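Local coordinates for lipoprotein (Mycoplasma mycoides subsp. capri, PDB 7ADK) that is probably a peptidase of the chymotrypsin-like PA clan, at residues K766-N778 with R782-Y794. Residues are numbered along the deposited sequence; the frame is centred on the assembly and turned at random.
Sequences KDNKLLAVYHASN and RTGLAVAFRSDGY
Phe789, Leu785 and Val773 bury the most surface between the two antiparallel strands of the hairpin formed by 769-778 and 783-792. The Phe789 side chain crosses that of Val773 at about a right angle, its CE1 and CZ atoms meeting the CG2 methyl. Its CD2 and CE2 atoms lie against the backbone of 770-772, with Leu771 N at the ring edge, 3.6 Å from CE2. Trp427 of strand 421-433 touches both side chains as well as Leu770. Next along the strands, Val773 and Val787 form a hydrogen-bonded pair, Val773 N to Val787 O and Val787 N to Val773 O both measuring 2.8 Å. Past Tyr774 and Ala786 the register slips by one residue in a beta bulge, where Leu785 is held through both its backbone groups: its O accepts from His775 N at 3.0 Å, nearly along the C=O axis, and its N donates to Ala776 O at 2.9 Å. On the face that carries Val773 and Val787, Leu785 CD1 packs on Ala776 CB at 4.0 Å. The Tyr774 side chain, CG anti to the backbone N (chi1 -172°), extends past the Gly784-Leu785 peptide, and its OH hydrogen-bonds Ser777 OG at 2.7 Å. Beyond the bulge Asn778 N donates to Thr783 O at 2.9 Å. Backbone bonding therefore fixes the register on both sides of the bulge, while apolar packing joins the Phe789 end to strand 421-433 of the other sheet, consistent with the two-barrel core of PA-clan peptidases.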
ATOM      1  N   LYS B 766      11.408  -5.989  26.661  1.00 71.96           N
ATOM      2  CA  LYS B 766      11.197  -4.579  27.041  1.00 71.96           C
ATOM      3  C   LYS B 766      12.411  -3.658  27.070  1.00 71.96           C
ATOM      4  O   LYS B 766      12.309  -2.535  26.583  1.00 71.96           O
ATOM      5  CB  LYS B 766      10.574  -4.535  28.438  1.00 71.96           C
ATOM      6  CG  LYS B 766       9.126  -5.021  28.488  1.00 71.96           C
ATOM      7  CD  LYS B 766       8.533  -4.963  29.899  1.00 71.96           C
ATOM      8  CE  LYS B 766       8.598  -3.576  30.555  1.00 71.96           C
ATOM      9  NZ  LYS B 766       7.998  -3.558  31.904  1.00 71.96           N
ATOM     10  N   ASP B 767      13.524  -4.081  27.665  1.00 70.35           N
ATOM     11  CA  ASP B 767      14.698  -3.223  27.865  1.00 70.35           C
ATOM     12  C   ASP B 767      15.778  -3.415  26.789  1.00 70.35           C
ATOM     13  O   ASP B 767      16.972  -3.254  27.048  1.00 70.35           O
ATOM     14  CB  ASP B 767      15.220  -3.326  29.298  1.00 70.35           C
ATOM     15  CG  ASP B 767      15.922  -4.640  29.623  1.00 70.35           C
ATOM     16  OD1 ASP B 767      15.322  -5.720  29.441  1.00 70.35           O
ATOM     17  OD2 ASP B 767      17.083  -4.596  30.102  1.00 70.35           O
ATOM     18  N   ASN B 768      15.352  -3.758  25.572  1.00 68.14           N
ATOM     19  CA  ASN B 768      16.198  -4.051  24.420  1.00 68.14           C
ATOM     20  C   ASN B 768      17.075  -5.298  24.628  1.00 68.14           C
ATOM     21  O   ASN B 768      18.277  -5.303  24.355  1.00 68.14           O
ATOM     22  CB  ASN B 768      16.925  -2.775  23.947  1.00 68.14           C
ATOM     23  CG  ASN B 768      17.284  -2.781  22.486  1.00 68.14           C
ATOM     24  OD1 ASN B 768      16.799  -3.582  21.705  1.00 68.14           O
ATOM     25  ND2 ASN B 768      18.129  -1.888  22.042  1.00 68.14           N
ATOM     26  N   LYS B 769      16.457  -6.369  25.144  1.00 67.03           N
ATOM     27  CA  LYS B 769      17.069  -7.699  25.301  1.00 67.03           C
ATOM     28  C   LYS B 769      16.638  -8.627  24.167  1.00 67.03           C
ATOM     29  O   LYS B 769      15.474  -8.993  24.066  1.00 67.03           O
ATOM     30  CB  LYS B 769      16.694  -8.312  26.655  1.00 67.03           C
ATOM     31  CG  LYS B 769      17.617  -7.882  27.791  1.00 67.03           C
ATOM     32  CD  LYS B 769      17.245  -8.602  29.091  1.00 67.03           C
ATOM     33  CE  LYS B 769      18.178  -8.263  30.259  1.00 67.03           C
ATOM     34  NZ  LYS B 769      17.704  -7.119  31.058  1.00 67.03           N
ATOM     35  N   LEU B 770      17.594  -9.052  23.350  1.00 63.23           N
ATOM     36  CA  LEU B 770      17.461 -10.010  22.258  1.00 63.23           C
ATOM     37  C   LEU B 770      17.098 -11.392  22.785  1.00 63.23           C
ATOM     38  O   LEU B 770      17.807 -11.962  23.606  1.00 63.23           O
ATOM     39  CB  LEU B 770      18.790 -10.070  21.492  1.00 63.23           C
ATOM     40  CG  LEU B 770      19.108  -8.845  20.629  1.00 63.23           C
ATOM     41  CD1 LEU B 770      20.548  -8.921  20.168  1.00 63.23           C
ATOM     42  CD2 LEU B 770      18.256  -8.818  19.374  1.00 63.23           C
ATOM     43  N   LEU B 771      15.996 -11.951  22.294  1.00 62.03           N
ATOM     44  CA  LEU B 771      15.345 -13.129  22.876  1.00 62.03           C
ATOM     45  C   LEU B 771      15.286 -14.302  21.900  1.00 62.03           C
ATOM     46  O   LEU B 771      15.716 -15.408  22.236  1.00 62.03           O
ATOM     47  CB  LEU B 771      13.958 -12.702  23.382  1.00 62.03           C
ATOM     48  CG  LEU B 771      13.051 -13.837  23.881  1.00 62.03           C
ATOM     49  CD1 LEU B 771      13.644 -14.580  25.063  1.00 62.03           C
ATOM     50  CD2 LEU B 771      11.718 -13.247  24.325  1.00 62.03           C
ATOM     51  N   ALA B 772      14.800 -14.063  20.685  1.00 57.77           N
ATOM     52  CA  ALA B 772      14.737 -15.086  19.647  1.00 57.77           C
ATOM     53  C   ALA B 772      14.938 -14.516  18.236  1.00 57.77           C
ATOM     54  O   ALA B 772      14.870 -13.313  18.038  1.00 57.77           O
ATOM     55  CB  ALA B 772      13.441 -15.884  19.797  1.00 57.77           C
ATOM     56  N   VAL B 773      15.187 -15.359  17.241  1.00 54.56           N
ATOM     57  CA  VAL B 773      15.390 -14.979  15.836  1.00 54.56           C
ATOM     58  C   VAL B 773      14.342 -15.624  14.947  1.00 54.56           C
ATOM     59  O   VAL B 773      14.361 -16.831  14.771  1.00 54.56           O
ATOM     60  CB  VAL B 773      16.780 -15.398  15.329  1.00 54.56           C
ATOM     61  CG1 VAL B 773      17.085 -14.625  14.057  1.00 54.56           C
ATOM     62  CG2 VAL B 773      17.872 -15.164  16.353  1.00 54.56           C
ATOM     63  N   TYR B 774      13.432 -14.864  14.356  1.00 54.55           N
ATOM     64  CA  TYR B 774      12.390 -15.403  13.484  1.00 54.55           C
ATOM     65  C   TYR B 774      12.937 -15.870  12.139  1.00 54.55           C
ATOM     66  O   TYR B 774      13.758 -15.185  11.527  1.00 54.55           O
ATOM     67  CB  TYR B 774      11.321 -14.353  13.280  1.00 54.55           C
ATOM     68  CG  TYR B 774      10.105 -14.841  12.549  1.00 54.55           C
ATOM     69  CD1 TYR B 774       9.063 -15.438  13.275  1.00 54.55           C
ATOM     70  CD2 TYR B 774       9.979 -14.614  11.167  1.00 54.55           C
ATOM     71  CE1 TYR B 774       7.862 -15.750  12.626  1.00 54.55           C
ATOM     72  CE2 TYR B 774       8.782 -14.939  10.515  1.00 54.55           C
ATOM     73  CZ  TYR B 774       7.716 -15.490  11.250  1.00 54.55           C
ATOM     74  OH  TYR B 774       6.523 -15.681  10.650  1.00 54.55           O
ATOM     75  N   HIS B 775      12.447 -17.004  11.632  1.00 60.59           N
ATOM     76  CA  HIS B 775      12.939 -17.553  10.357  1.00 60.59           C
ATOM     77  C   HIS B 775      11.907 -18.210   9.435  1.00 60.59           C
ATOM     78  O   HIS B 775      12.083 -18.134   8.224  1.00 60.59           O
ATOM     79  CB  HIS B 775      14.109 -18.503  10.604  1.00 60.59           C
ATOM     80  CG  HIS B 775      13.734 -19.869  11.110  1.00 60.59           C
ATOM     81  ND1 HIS B 775      13.535 -20.221  12.436  1.00 60.59           N
ATOM     82  CD2 HIS B 775      13.551 -20.972  10.336  1.00 60.59           C
ATOM     83  CE1 HIS B 775      13.252 -21.526  12.426  1.00 60.59           C
ATOM     84  NE2 HIS B 775      13.254 -22.001  11.183  1.00 60.59           N
ATOM     85  N   ALA B 776      10.836 -18.801   9.950  1.00 58.21           N
ATOM     86  CA  ALA B 776       9.807 -19.454   9.145  1.00 58.21           C
ATOM     87  C   ALA B 776       8.436 -18.855   9.415  1.00 58.21           C
ATOM     88  O   ALA B 776       8.108 -18.589  10.563  1.00 58.21           O
ATOM     89  CB  ALA B 776       9.819 -20.944   9.429  1.00 58.21           C
ATOM     90  N   SER B 777       7.616 -18.688   8.380  1.00 62.09           N
ATOM     91  CA  SER B 777       6.238 -18.186   8.483  1.00 62.09           C
ATOM     92  C   SER B 777       5.204 -19.220   8.075  1.00 62.09           C
ATOM     93  O   SER B 777       5.457 -20.052   7.208  1.00 62.09           O
ATOM     94  CB  SER B 777       6.015 -16.960   7.605  1.00 62.09           C
ATOM     95  OG  SER B 777       6.890 -15.926   7.958  1.00 62.09           O
ATOM     96  N   ASN B 778       4.018 -19.131   8.655  1.00 64.73           N
ATOM     97  CA  ASN B 778       2.842 -19.861   8.232  1.00 64.73           C
ATOM     98  C   ASN B 778       1.623 -18.939   8.327  1.00 64.73           C
ATOM     99  O   ASN B 778       1.012 -18.773   9.376  1.00 64.73           O
ATOM    100  CB  ASN B 778       2.750 -21.122   9.088  1.00 64.73           C
ATOM    101  CG  ASN B 778       1.646 -22.047   8.647  1.00 64.73           C
ATOM    102  OD1 ASN B 778       0.659 -21.665   8.036  1.00 64.73           O
ATOM    103  ND2 ASN B 778       1.772 -23.304   8.956  1.00 64.73           N
ATOM    104  N   ARG B 782      -1.266 -18.273  10.997  1.00 65.94           N
ATOM    105  CA  ARG B 782      -1.165 -16.888  11.451  1.00 65.94           C
ATOM    106  C   ARG B 782      -0.050 -16.694  12.497  1.00 65.94           C
ATOM    107  O   ARG B 782      -0.127 -15.817  13.347  1.00 65.94           O
ATOM    108  CB  ARG B 782      -2.559 -16.341  11.825  1.00 65.94           C
ATOM    109  CG  ARG B 782      -3.672 -16.770  10.851  1.00 65.94           C
ATOM    110  CD  ARG B 782      -4.978 -16.002  11.057  1.00 65.94           C
ATOM    111  NE  ARG B 782      -6.087 -16.645  10.330  1.00 65.94           N
ATOM    112  CZ  ARG B 782      -7.046 -17.389  10.837  1.00 65.94           C
ATOM    113  NH1 ARG B 782      -7.131 -17.658  12.107  1.00 65.94           N
ATOM    114  NH2 ARG B 782      -7.961 -17.896  10.072  1.00 65.94           N
ATOM    115  N   THR B 783       0.997 -17.513  12.434  1.00 63.71           N
ATOM    116  CA  THR B 783       2.150 -17.495  13.332  1.00 63.71           C
ATOM    117  C   THR B 783       3.380 -18.015  12.585  1.00 63.71           C
ATOM    118  O   THR B 783       3.329 -18.344  11.404  1.00 63.71           O
ATOM    119  CB  THR B 783       1.822 -18.262  14.625  1.00 63.71           C
ATOM    120  OG1 THR B 783       2.800 -18.129  15.619  1.00 63.71           O
ATOM    121  CG2 THR B 783       1.664 -19.758  14.438  1.00 63.71           C
ATOM    122  N   GLY B 784       4.516 -18.084  13.245  1.00 57.60           N
ATOM    123  CA  GLY B 784       5.732 -18.654  12.695  1.00 57.60           C
ATOM    124  C   GLY B 784       6.767 -18.879  13.778  1.00 57.60           C
ATOM    125  O   GLY B 784       6.460 -18.718  14.948  1.00 57.60           O
ATOM    126  N   LEU B 785       7.982 -19.261  13.415  1.00 55.68           N
ATOM    127  CA  LEU B 785       8.938 -19.877  14.326  1.00 55.68           C
ATOM    128  C   LEU B 785      10.202 -19.044  14.521  1.00 55.68           C
ATOM    129  O   LEU B 785      10.773 -18.543  13.553  1.00 55.68           O
ATOM    130  CB  LEU B 785       9.265 -21.270  13.797  1.00 55.68           C
ATOM    131  CG  LEU B 785       8.045 -22.207  13.747  1.00 55.68           C
ATOM    132  CD1 LEU B 785       7.896 -22.820  12.367  1.00 55.68           C
ATOM    133  CD2 LEU B 785       8.175 -23.317  14.770  1.00 55.68           C
ATOM    134  N   ALA B 786      10.663 -18.926  15.766  1.00 55.90           N
ATOM    135  CA  ALA B 786      11.867 -18.182  16.128  1.00 55.90           C
ATOM    136  C   ALA B 786      12.864 -18.985  16.985  1.00 55.90           C
ATOM    137  O   ALA B 786      12.481 -19.596  17.975  1.00 55.90           O
ATOM    138  CB  ALA B 786      11.457 -16.866  16.789  1.00 55.90           C
ATOM    139  N   VAL B 787      14.151 -18.948  16.642  1.00 57.53           N
ATOM    140  CA  VAL B 787      15.261 -19.600  17.350  1.00 57.53           C
ATOM    141  C   VAL B 787      15.580 -18.868  18.639  1.00 57.53           C
ATOM    142  O   VAL B 787      16.012 -17.724  18.576  1.00 57.53           O
ATOM    143  CB  VAL B 787      16.522 -19.622  16.469  1.00 57.53           C
ATOM    144  CG1 VAL B 787      17.755 -20.156  17.187  1.00 57.53           C
ATOM    145  CG2 VAL B 787      16.332 -20.486  15.239  1.00 57.53           C
ATOM    146  N   ALA B 788      15.465 -19.497  19.806  1.00 59.34           N
ATOM    147  CA  ALA B 788      16.021 -18.901  21.014  1.00 59.34           C
ATOM    148  C   ALA B 788      17.554 -19.022  21.012  1.00 59.34           C
ATOM    149  O   ALA B 788      18.116 -20.087  20.748  1.00 59.34           O
ATOM    150  CB  ALA B 788      15.373 -19.505  22.252  1.00 59.34           C
ATOM    151  N   PHE B 789      18.253 -17.940  21.340  1.00 60.54           N
ATOM    152  CA  PHE B 789      19.721 -17.922  21.447  1.00 60.54           C
ATOM    153  C   PHE B 789      20.265 -18.779  22.598  1.00 60.54           C
ATOM    154  O   PHE B 789      21.372 -19.308  22.530  1.00 60.54           O
ATOM    155  CB  PHE B 789      20.211 -16.489  21.699  1.00 60.54           C
ATOM    156  CG  PHE B 789      19.802 -15.445  20.693  1.00 60.54           C
ATOM    157  CD1 PHE B 789      20.448 -15.367  19.452  1.00 60.54           C
ATOM    158  CD2 PHE B 789      18.788 -14.534  21.007  1.00 60.54           C
ATOM    159  CE1 PHE B 789      20.102 -14.354  18.552  1.00 60.54           C
ATOM    160  CE2 PHE B 789      18.421 -13.546  20.087  1.00 60.54           C
ATOM    161  CZ  PHE B 789      19.099 -13.437  18.874  1.00 60.54           C
ATOM    162  N   ARG B 790      19.494 -18.849  23.679  1.00 67.72           N
ATOM    163  CA  ARG B 790      19.844 -19.473  24.944  1.00 67.72           C
ATOM    164  C   ARG B 790      18.790 -20.502  25.309  1.00 67.72           C
ATOM    165  O   ARG B 790      17.601 -20.271  25.126  1.00 67.72           O
ATOM    166  CB  ARG B 790      19.995 -18.379  25.997  1.00 67.72           C
ATOM    167  CG  ARG B 790      20.597 -18.890  27.292  1.00 67.72           C
ATOM    168  CD  ARG B 790      20.793 -17.768  28.285  1.00 67.72           C
ATOM    169  NE  ARG B 790      21.209 -18.262  29.597  1.00 67.72           N
ATOM    170  CZ  ARG B 790      22.432 -18.480  30.016  1.00 67.72           C
ATOM    171  NH1 ARG B 790      23.478 -18.311  29.276  1.00 67.72           N
ATOM    172  NH2 ARG B 790      22.641 -18.866  31.227  1.00 67.72           N
ATOM    173  N   SER B 791      19.232 -21.625  25.840  1.00 65.68           N
ATOM    174  CA  SER B 791      18.401 -22.672  26.405  1.00 65.68           C
ATOM    175  C   SER B 791      19.011 -23.136  27.718  1.00 65.68           C
ATOM    176  O   SER B 791      20.181 -23.487  27.793  1.00 65.68           O
ATOM    177  CB  SER B 791      18.234 -23.829  25.427  1.00 65.68           C
ATOM    178  OG  SER B 791      17.571 -24.916  25.999  1.00 65.68           O
ATOM    179  N   ASP B 792      18.181 -23.194  28.742  1.00 73.45           N
ATOM    180  CA  ASP B 792      18.449 -23.818  30.034  1.00 73.45           C
ATOM    181  C   ASP B 792      18.472 -25.356  29.967  1.00 73.45           C
ATOM    182  O   ASP B 792      18.831 -26.034  30.928  1.00 73.45           O
ATOM    183  CB  ASP B 792      17.329 -23.340  30.945  1.00 73.45           C
ATOM    184  CG  ASP B 792      17.505 -23.610  32.431  1.00 73.45           C
ATOM    185  OD1 ASP B 792      16.469 -23.704  33.128  1.00 73.45           O
ATOM    186  OD2 ASP B 792      18.657 -23.641  32.902  1.00 73.45           O
ATOM    187  N   GLY B 793      18.074 -25.906  28.820  1.00 71.21           N
ATOM    188  CA  GLY B 793      17.752 -27.301  28.626  1.00 71.21           C
ATOM    189  C   GLY B 793      16.406 -27.649  29.236  1.00 71.21           C
ATOM    190  O   GLY B 793      15.772 -26.849  29.912  1.00 71.21           O
ATOM    191  N   TYR B 794      15.966 -28.871  28.980  1.00 76.01           N
ATOM    192  CA  TYR B 794      14.767 -29.466  29.542  1.00 76.01           C
ATOM    193  C   TYR B 794      14.962 -30.975  29.590  1.00 76.01           C
ATOM    194  O   TYR B 794      15.575 -31.542  28.676  1.00 76.01           O
ATOM    195  CB  TYR B 794      13.532 -29.099  28.717  1.00 76.01           C
ATOM    196  CG  TYR B 794      12.240 -29.372  29.451  1.00 76.01           C
ATOM    197  CD1 TYR B 794      11.710 -28.394  30.304  1.00 76.01           C
ATOM    198  CD2 TYR B 794      11.569 -30.602  29.290  1.00 76.01           C
ATOM    199  CE1 TYR B 794      10.500 -28.623  30.976  1.00 76.01           C
ATOM    200  CE2 TYR B 794      10.380 -30.853  29.993  1.00 76.01           C
ATOM    201  CZ  TYR B 794       9.837 -29.859  30.831  1.00 76.01           C
ATOM    202  OH  TYR B 794       8.702 -30.083  31.532  1.00 76.01           O
TER